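Local coordinates for Phi class glutathione transferase GSTF1 (Populus tremula x Populus tremuloides, PDB 4RI6), which probably catalyses the conjugation of glutathione to electrophilic substrates with loss of a halide, the detoxifying reaction of glutathione transferases, at residues Y8-S13 and I35-G40; L23-V28 and K83-L88; I146-L151 and R189-R194. All coordinates share one frame; numbering follows the deposited sequence.

Interaction 1: Y8-S13 and I35-G40; sequences YGPPLS and IDLSKG. With GSH (glutathione), chain C.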
# COMPACT_ATOMS: atom_id res chain seq x y z
N TYR A 8 2.68 4.17 19.34
CA TYR A 8 2.29 2.97 20.07
C TYR A 8 2.87 1.72 19.42
O TYR A 8 2.67 1.49 18.22
CB TYR A 8 0.76 2.81 20.10
CG TYR A 8 0.04 3.84 20.92
CD1 TYR A 8 -0.17 5.12 20.44
CD2 TYR A 8 -0.44 3.53 22.18
CE1 TYR A 8 -0.85 6.06 21.20
CE2 TYR A 8 -1.12 4.45 22.94
CZ TYR A 8 -1.31 5.72 22.45
OH TYR A 8 -1.99 6.64 23.22
N GLY A 9 3.55 0.91 20.22
CA GLY A 9 3.99 -0.40 19.78
C GLY A 9 5.44 -0.71 20.11
O GLY A 9 6.20 0.19 20.47
N PRO A 10 5.85 -1.98 19.96
CA PRO A 10 7.23 -2.40 20.27
C PRO A 10 8.18 -2.23 19.10
O PRO A 10 7.81 -2.45 17.96
CB PRO A 10 7.06 -3.88 20.59
CG PRO A 10 5.95 -4.31 19.68
CD PRO A 10 5.02 -3.12 19.54
N PRO A 11 9.44 -1.87 19.38
CA PRO A 11 10.35 -1.75 18.24
C PRO A 11 10.65 -3.06 17.49
O PRO A 11 11.08 -2.99 16.35
CB PRO A 11 11.61 -1.16 18.87
CG PRO A 11 11.42 -1.16 20.30
CD PRO A 11 10.01 -1.35 20.63
N LEU A 12 10.37 -4.23 18.06
CA LEU A 12 10.55 -5.48 17.30
C LEU A 12 9.57 -5.58 16.14
O LEU A 12 9.79 -6.33 15.19
CB LEU A 12 10.40 -6.72 18.21
CG LEU A 12 9.06 -6.92 18.95
CD1 LEU A 12 8.01 -7.60 18.08
CD2 LEU A 12 9.27 -7.72 20.21
N SER A 13 8.50 -4.79 16.17
CA SER A 13 7.54 -4.82 15.07
C SER A 13 8.09 -4.12 13.83
O SER A 13 8.63 -3.03 13.90
CB SER A 13 6.22 -4.15 15.49
OG SER A 13 5.56 -3.57 14.35
N ILE A 35 3.52 -1.74 23.59
CA ILE A 35 2.41 -2.68 23.42
C ILE A 35 2.98 -4.10 23.25
O ILE A 35 3.67 -4.35 22.25
CB ILE A 35 1.55 -2.33 22.17
CG1 ILE A 35 1.04 -0.88 22.21
CG2 ILE A 35 0.42 -3.32 22.03
CD1 ILE A 35 -0.07 -0.62 23.20
N ASP A 36 2.69 -5.02 24.17
CA ASP A 36 3.26 -6.38 24.11
C ASP A 36 2.38 -7.30 23.26
O ASP A 36 1.31 -7.70 23.68
CB ASP A 36 3.46 -6.96 25.52
CG ASP A 36 4.24 -8.28 25.53
OD1 ASP A 36 4.12 -9.09 24.58
OD2 ASP A 36 4.97 -8.53 26.52
N LEU A 37 2.85 -7.63 22.05
CA LEU A 37 2.08 -8.41 21.10
C LEU A 37 1.94 -9.87 21.53
O LEU A 37 0.95 -10.51 21.23
CB LEU A 37 2.72 -8.34 19.70
CG LEU A 37 2.91 -6.93 19.13
CD1 LEU A 37 3.62 -6.95 17.77
CD2 LEU A 37 1.56 -6.22 19.04
N SER A 38 2.93 -10.38 22.25
CA SER A 38 2.83 -11.75 22.75
C SER A 38 1.74 -11.87 23.81
O SER A 38 1.23 -12.96 24.05
CB SER A 38 4.18 -12.22 23.32
OG SER A 38 4.41 -11.68 24.62
N LYS A 39 1.37 -10.75 24.45
CA LYS A 39 0.33 -10.74 25.48
C LYS A 39 -1.00 -10.16 25.00
O LYS A 39 -1.92 -9.95 25.80
CB LYS A 39 0.81 -9.96 26.71
CG LYS A 39 2.06 -10.54 27.35
CD LYS A 39 2.47 -9.74 28.57
CE LYS A 39 3.82 -10.21 29.10
NZ LYS A 39 3.90 -11.69 29.17
N GLY A 40 -1.10 -9.88 23.70
CA GLY A 40 -2.36 -9.42 23.13
C GLY A 40 -2.78 -8.02 23.57
O GLY A 40 -3.96 -7.68 23.51
N1 GSH C . -0.43 -2.56 7.56
CA1 GSH C . -0.14 -2.24 8.94
C1 GSH C . 0.85 -1.11 9.13
O11 GSH C . 1.70 -1.00 8.27
O12 GSH C . 0.78 -0.30 10.09
CB1 GSH C . 0.46 -3.53 9.45
CG1 GSH C . 0.28 -3.59 10.94
CD1 GSH C . 0.67 -4.95 11.43
OE1 GSH C . 0.39 -5.98 10.85
N2 GSH C . 1.32 -4.90 12.57
CA2 GSH C . 1.80 -6.02 13.33
C2 GSH C . 0.83 -6.24 14.45
O2 GSH C . 0.29 -5.27 14.95
CB2 GSH C . 3.20 -5.61 13.80
SG2 GSH C . 4.49 -6.04 12.60
N3 GSH C . 0.62 -7.50 14.84
CA3 GSH C . -0.22 -7.86 15.96
C3 GSH C . -1.62 -8.24 15.53
O31 GSH C . -1.93 -8.14 14.33
O32 GSH C . -2.40 -8.64 16.41
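Two loops of the thioredoxin-like N-terminal domain meet here, each following one of the neighbouring parallel strands 5-8 and 30-33, and together they line part of the glutathione pocket. The contact between them is apolar and van der Waals in kind. Ile35 sets its CG1 beside the backbone N (chi1 -55°), so that this carbon lies 3.7 Å from Gly9 N, while CD1 reaches the edge of the Tyr8 ring. Gly9 has a positive phi of 133° and backbone angles at which a CB would run into the Tyr8 carbonyl oxygen. Next along, Pro10 lays the CG-CD side of its ring on the Ile35 carbonyl, with Pro10 CD 3.3 Å from Ile35 O. Leu37 crosses the proline at about a right angle, and its CD1 sits 4.0 Å from Pro10 CG.

The polar bonds hold each loop in shape. A type I turn runs from Pro10 to Ser13, with Ser13 N bonded to Pro10 O, and Asp36 OD1 accepts from Ser38 OG through its syn lone pair.

Both loops also touch glutathione. Leu37 CD2 rests 3.9 Å from glutathione CA3, in the glycyl part. Ser13 is the N-cap of helix 14-25, its OG bonded to Val16 N; as in other phi-class enzymes, that hydroxyl probably steadies the thiolate, consistent with Ser13 OG lying 3.2 Å from glutathione SG2.

Interaction 2: L23-V28 and K83-L88; sequences LIEKDV and KGNKSL. Unlike the reference sequence in segment 83-88: Lys86 (reference Arg).
Helix 14-25 ends in a Schellman motif, with Asp27 at positive phi, and the loop 83-88 runs so close beside this end that the CA atoms of Lys26 and Gly84 are 4.2 Å apart and Asn85 N gives a nearly straight bond (170°) to Glu25 O, 2.9 Å away. A CB on Gly84 would clash with Lys26 C and Glu25 O, so this close approach depends on glycine.

The Asn85 side chain adds a second bond to Glu25. Its CG stands anti to the backbone N, and it lies alongside Glu25, pointing the same way. Asn85 ND2 donates to Glu25 OE1 at 3.0 Å; the donor meets OE1 from above the carboxylate plane, and the two flat groups are turned 56° apart. Asn85 OD1 in turn accepts from Ser87 N in an Asx turn. The other oxygen, Glu25 OE2, is held by Ser204 and Arg202.

Lys26 starts away from the loop but bends at chi2 and chi3 to curl back. Lys26 NZ donates hydrogen bonds to Lys83 O (2.8 Å), nearly along the C=O axis, and to Asn85 O (2.9 Å), from above that carbonyl's plane. A methionine here, lacking the ammonium that serves both carbonyls, would probably loosen the loop against the helix end. On the solvent side, Lys83 NZ makes a long salt bridge of 3.5 Å to Asp27 OD2, and a water joins the same oxygen to Gly84 N.

The contact ties helix 14-25 of the thioredoxin-like domain to the link between helix 69-79 and the helical domain's helix 93-122. Leu88 CD2 packs on Glu25 CB, and Leu88 also touches Cys77 of helix 69-79. Lys26 touches Ile76 of that helix, Leu23 faces strand 5-8 through Val5 and Ile7, and Ile24 leans on helix 203-214.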
# COMPACT_ATOMS: atom_id res chain seq x y z
N LEU A 23 10.77 8.88 11.84
CA LEU A 23 10.86 9.92 12.84
C LEU A 23 12.30 10.37 13.01
O LEU A 23 12.59 11.55 13.11
CB LEU A 23 10.28 9.44 14.17
CG LEU A 23 8.76 9.28 14.15
CD1 LEU A 23 8.30 8.44 15.32
CD2 LEU A 23 8.11 10.64 14.20
N ILE A 24 13.22 9.40 13.04
CA ILE A 24 14.62 9.71 13.30
C ILE A 24 15.24 10.44 12.10
O ILE A 24 15.94 11.44 12.27
CB ILE A 24 15.40 8.44 13.63
CG1 ILE A 24 14.94 7.88 14.98
CG2 ILE A 24 16.89 8.74 13.68
CD1 ILE A 24 15.36 6.45 15.25
N GLU A 25 14.96 9.97 10.88
CA GLU A 25 15.36 10.68 9.68
C GLU A 25 14.84 12.10 9.67
O GLU A 25 15.53 13.02 9.24
CB GLU A 25 14.87 9.95 8.43
CG GLU A 25 15.62 8.66 8.12
CD GLU A 25 16.98 8.87 7.43
OE1 GLU A 25 17.20 9.92 6.80
OE2 GLU A 25 17.82 7.95 7.52
N LYS A 26 13.60 12.28 10.15
CA LYS A 26 12.99 13.60 10.12
C LYS A 26 13.30 14.44 11.35
O LYS A 26 12.81 15.56 11.46
CB LYS A 26 11.47 13.47 9.96
CG LYS A 26 11.09 12.88 8.62
CD LYS A 26 11.60 13.70 7.43
CE LYS A 26 11.15 15.15 7.47
NZ LYS A 26 11.54 15.92 6.25
N ASP A 27 14.12 13.91 12.26
CA ASP A 27 14.54 14.63 13.46
C ASP A 27 13.33 15.02 14.31
O ASP A 27 13.29 16.09 14.89
CB ASP A 27 15.35 15.88 13.05
CG ASP A 27 15.99 16.59 14.23
OD1 ASP A 27 16.29 15.93 15.24
OD2 ASP A 27 16.18 17.83 14.12
N VAL A 28 12.32 14.15 14.34
CA VAL A 28 11.11 14.43 15.11
C VAL A 28 11.18 13.73 16.45
O VAL A 28 11.24 12.50 16.51
CB VAL A 28 9.86 13.97 14.36
CG1 VAL A 28 8.62 14.23 15.20
CG2 VAL A 28 9.78 14.70 13.04
N LYS A 83 12.20 19.80 8.00
CA LYS A 83 12.96 19.34 9.16
C LYS A 83 13.77 18.10 8.79
O LYS A 83 13.35 17.33 7.91
CB LYS A 83 11.99 19.03 10.30
CG LYS A 83 12.48 19.23 11.71
CD LYS A 83 11.34 18.94 12.67
CE LYS A 83 11.81 18.73 14.11
NZ LYS A 83 13.08 19.43 14.46
N GLY A 84 14.91 17.91 9.45
CA GLY A 84 15.69 16.70 9.29
C GLY A 84 16.04 16.46 7.85
O GLY A 84 16.42 17.39 7.15
N ASN A 85 15.92 15.21 7.41
CA ASN A 85 16.13 14.87 6.01
C ASN A 85 14.98 15.42 5.15
O ASN A 85 13.91 14.83 5.09
CB ASN A 85 16.25 13.35 5.87
CG ASN A 85 16.58 12.90 4.46
OD1 ASN A 85 16.57 13.69 3.52
ND2 ASN A 85 16.86 11.62 4.31
N LYS A 86 15.22 16.54 4.48
CA LYS A 86 14.17 17.20 3.72
C LYS A 86 13.74 16.42 2.48
O LYS A 86 12.60 16.55 2.02
CB LYS A 86 14.62 18.60 3.28
CG LYS A 86 14.99 19.50 4.44
CD LYS A 86 15.07 20.94 4.02
CE LYS A 86 15.61 21.81 5.14
NZ LYS A 86 15.53 23.25 4.80
N SER A 87 14.63 15.60 1.94
CA SER A 87 14.36 14.93 0.67
C SER A 87 13.76 13.54 0.84
O SER A 87 13.56 12.85 -0.16
CB SER A 87 15.64 14.81 -0.15
OG SER A 87 16.43 13.74 0.34
N LEU A 88 13.45 13.13 2.07
CA LEU A 88 13.11 11.73 2.32
C LEU A 88 11.94 11.25 1.45
O LEU A 88 11.96 10.12 0.96
CB LEU A 88 12.79 11.52 3.81
CG LEU A 88 12.51 10.07 4.24
CD1 LEU A 88 13.72 9.15 4.01
CD2 LEU A 88 12.09 10.02 5.70
O HOH W 1 16.12 19.39 11.69

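Interaction 3: I146-L151 and R189-R194; sequences IYEQKL and RKNVNR
Glu148 OE2 is held by three donors: Asn191 N, 2.8 Å away and nearly straight at 170°, and two waters. The waters pass the link on to Lys190, one to its NZ and the other to its backbone N. The second oxygen, Glu148 OE1, takes Val192 N at 2.8 Å, and both backbone bonds use syn lone pairs, so the carboxylate is fixed in rotation. CG anti to the backbone N and a bend at chi2 swing it over from helix 130-150 onto the first turn of helix 190-200, where its negative charge would probably be favoured by the helix dipole.

Asn191 answers in the other direction. Its amide plane stacks on the carboxylate, only 9° from parallel, and Asn191 ND2 donates to Glu148 O at 2.9 Å, in the planes of both amide and carbonyl. One turn further, Arg194 aims its guanidinium end-on at a single atom: Arg194 NH1 lies 3.0 Å and NH2 2.9 Å from Leu151 O, with that oxygen in the guanidinium plane. Arg194 NH2 also serves Arg155 O.

Beneath the polar layer, Val192 CG2 packs on Tyr147 CB at 4.0 Å and on Leu151 CD1. Phe53 of the second subunit packs on Tyr147. Segments 146-150 and 190-194 cross at 77° in the all-helical C-terminal domain of the glutathione transferase fold, one helix's carboxylate receiving the N-terminal N-H groups of the other.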
# COMPACT_ATOMS: atom_id res chain seq x y z
N ILE A 146 14.11 -8.06 -10.30
CA ILE A 146 13.73 -6.79 -10.89
C ILE A 146 14.48 -5.65 -10.22
O ILE A 146 14.98 -4.74 -10.89
CB ILE A 146 12.22 -6.58 -10.81
CG1 ILE A 146 11.53 -7.66 -11.63
CG2 ILE A 146 11.85 -5.18 -11.29
CD1 ILE A 146 10.08 -7.77 -11.42
N TYR A 147 14.60 -5.71 -8.90
CA TYR A 147 15.38 -4.71 -8.18
C TYR A 147 16.84 -4.75 -8.61
O TYR A 147 17.47 -3.72 -8.70
CB TYR A 147 15.32 -4.92 -6.67
CG TYR A 147 14.02 -4.57 -5.97
CD1 TYR A 147 12.84 -4.36 -6.68
CD2 TYR A 147 13.99 -4.43 -4.59
CE1 TYR A 147 11.66 -4.04 -6.00
CE2 TYR A 147 12.85 -4.11 -3.93
CZ TYR A 147 11.69 -3.92 -4.63
OH TYR A 147 10.55 -3.60 -3.93
N GLU A 148 17.37 -5.94 -8.86
CA GLU A 148 18.76 -6.07 -9.27
C GLU A 148 19.01 -5.27 -10.55
O GLU A 148 20.03 -4.61 -10.69
CB GLU A 148 19.13 -7.54 -9.47
CG GLU A 148 20.57 -7.77 -9.94
CD GLU A 148 21.61 -7.37 -8.91
OE1 GLU A 148 21.22 -7.13 -7.74
OE2 GLU A 148 22.82 -7.29 -9.26
N GLN A 149 18.06 -5.33 -11.48
CA GLN A 149 18.18 -4.59 -12.73
C GLN A 149 18.06 -3.07 -12.48
O GLN A 149 18.89 -2.29 -12.94
CB GLN A 149 17.12 -5.10 -13.74
CG GLN A 149 17.37 -6.57 -14.17
CD GLN A 149 16.19 -7.29 -14.86
OE1 GLN A 149 15.05 -7.27 -14.38
NE2 GLN A 149 16.48 -7.96 -15.98
N LYS A 150 17.06 -2.67 -11.71
CA LYS A 150 16.84 -1.28 -11.37
C LYS A 150 18.04 -0.66 -10.67
O LYS A 150 18.46 0.47 -10.98
CB LYS A 150 15.60 -1.17 -10.46
CG LYS A 150 15.21 0.26 -10.05
CD LYS A 150 14.68 1.04 -11.26
CE LYS A 150 14.26 2.50 -10.93
NZ LYS A 150 15.41 3.37 -10.63
N LEU A 151 18.60 -1.40 -9.73
CA LEU A 151 19.70 -0.89 -8.90
C LEU A 151 21.05 -0.94 -9.65
O LEU A 151 22.06 -0.46 -9.15
CB LEU A 151 19.75 -1.65 -7.58
CG LEU A 151 18.53 -1.34 -6.69
CD1 LEU A 151 18.39 -2.35 -5.61
CD2 LEU A 151 18.61 0.06 -6.11
N ARG A 189 22.79 -11.18 -4.87
CA ARG A 189 22.48 -10.27 -5.98
C ARG A 189 23.33 -9.02 -5.78
O ARG A 189 23.15 -8.29 -4.82
CB ARG A 189 20.98 -9.94 -5.98
CG ARG A 189 20.12 -11.10 -6.45
CD ARG A 189 18.61 -10.85 -6.24
NE ARG A 189 17.88 -11.93 -6.88
CZ ARG A 189 17.69 -13.13 -6.36
NH1 ARG A 189 18.07 -13.41 -5.12
NH2 ARG A 189 17.14 -14.07 -7.10
N LYS A 190 24.28 -8.78 -6.67
CA LYS A 190 25.32 -7.79 -6.37
C LYS A 190 24.78 -6.37 -6.20
O LYS A 190 25.17 -5.69 -5.26
CB LYS A 190 26.44 -7.83 -7.43
CG LYS A 190 26.16 -7.19 -8.78
CD LYS A 190 27.44 -7.06 -9.59
CE LYS A 190 27.19 -6.38 -10.92
NZ LYS A 190 26.46 -7.27 -11.85
N ASN A 191 23.90 -5.90 -7.07
CA ASN A 191 23.38 -4.54 -6.91
C ASN A 191 22.45 -4.43 -5.69
O ASN A 191 22.49 -3.44 -4.98
CB ASN A 191 22.65 -4.07 -8.16
CG ASN A 191 23.54 -4.04 -9.38
OD1 ASN A 191 24.75 -3.83 -9.29
ND2 ASN A 191 22.93 -4.24 -10.54
N VAL A 192 21.61 -5.44 -5.49
CA VAL A 192 20.73 -5.48 -4.31
C VAL A 192 21.58 -5.50 -3.05
O VAL A 192 21.26 -4.83 -2.08
CB VAL A 192 19.79 -6.71 -4.37
CG1 VAL A 192 19.06 -6.94 -3.05
CG2 VAL A 192 18.79 -6.49 -5.48
N ASN A 193 22.67 -6.25 -3.07
CA ASN A 193 23.52 -6.32 -1.91
C ASN A 193 24.18 -4.98 -1.61
O ASN A 193 24.29 -4.58 -0.46
CB ASN A 193 24.58 -7.42 -2.09
CG ASN A 193 25.47 -7.54 -0.89
OD1 ASN A 193 25.07 -8.03 0.17
ND2 ASN A 193 26.70 -7.08 -1.04
N ARG A 194 24.59 -4.27 -2.65
CA ARG A 194 25.18 -2.94 -2.48
C ARG A 194 24.18 -1.99 -1.83
O ARG A 194 24.47 -1.30 -0.83
CB ARG A 194 25.61 -2.37 -3.83
CG ARG A 194 26.20 -0.99 -3.76
CD ARG A 194 26.04 -0.26 -5.05
NE ARG A 194 24.65 0.17 -5.25
CZ ARG A 194 23.95 -0.02 -6.36
NH1 ARG A 194 24.46 -0.70 -7.39
NH2 ARG A 194 22.71 0.44 -6.42
O HOH W 2 23.78 -7.60 -11.62
O HOH W 3 24.01 -10.23 -9.22

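How the interactions relate
Only interaction 1 touches glutathione. Interactions 1 and 2 bear on opposite ends of the same helix, 14-25: Ser13 stands at its start beside the ligand, and residues 23-28 finish it. Their centres are 25 Å apart, their nearest atoms about 8 Å, and their segments alternate along the chain. Interaction 2 takes no part in the glutathione pocket, and its loop leads on toward helix 93-122. Interaction 3 follows later, within the C-terminal domain; its centre is 33 Å from that of interaction 1, across the middle of the chain, and 26 Å from that of interaction 2. The Tyr147 side chain is about 11 Å from a bound glutathione, but not the one beside Ser13.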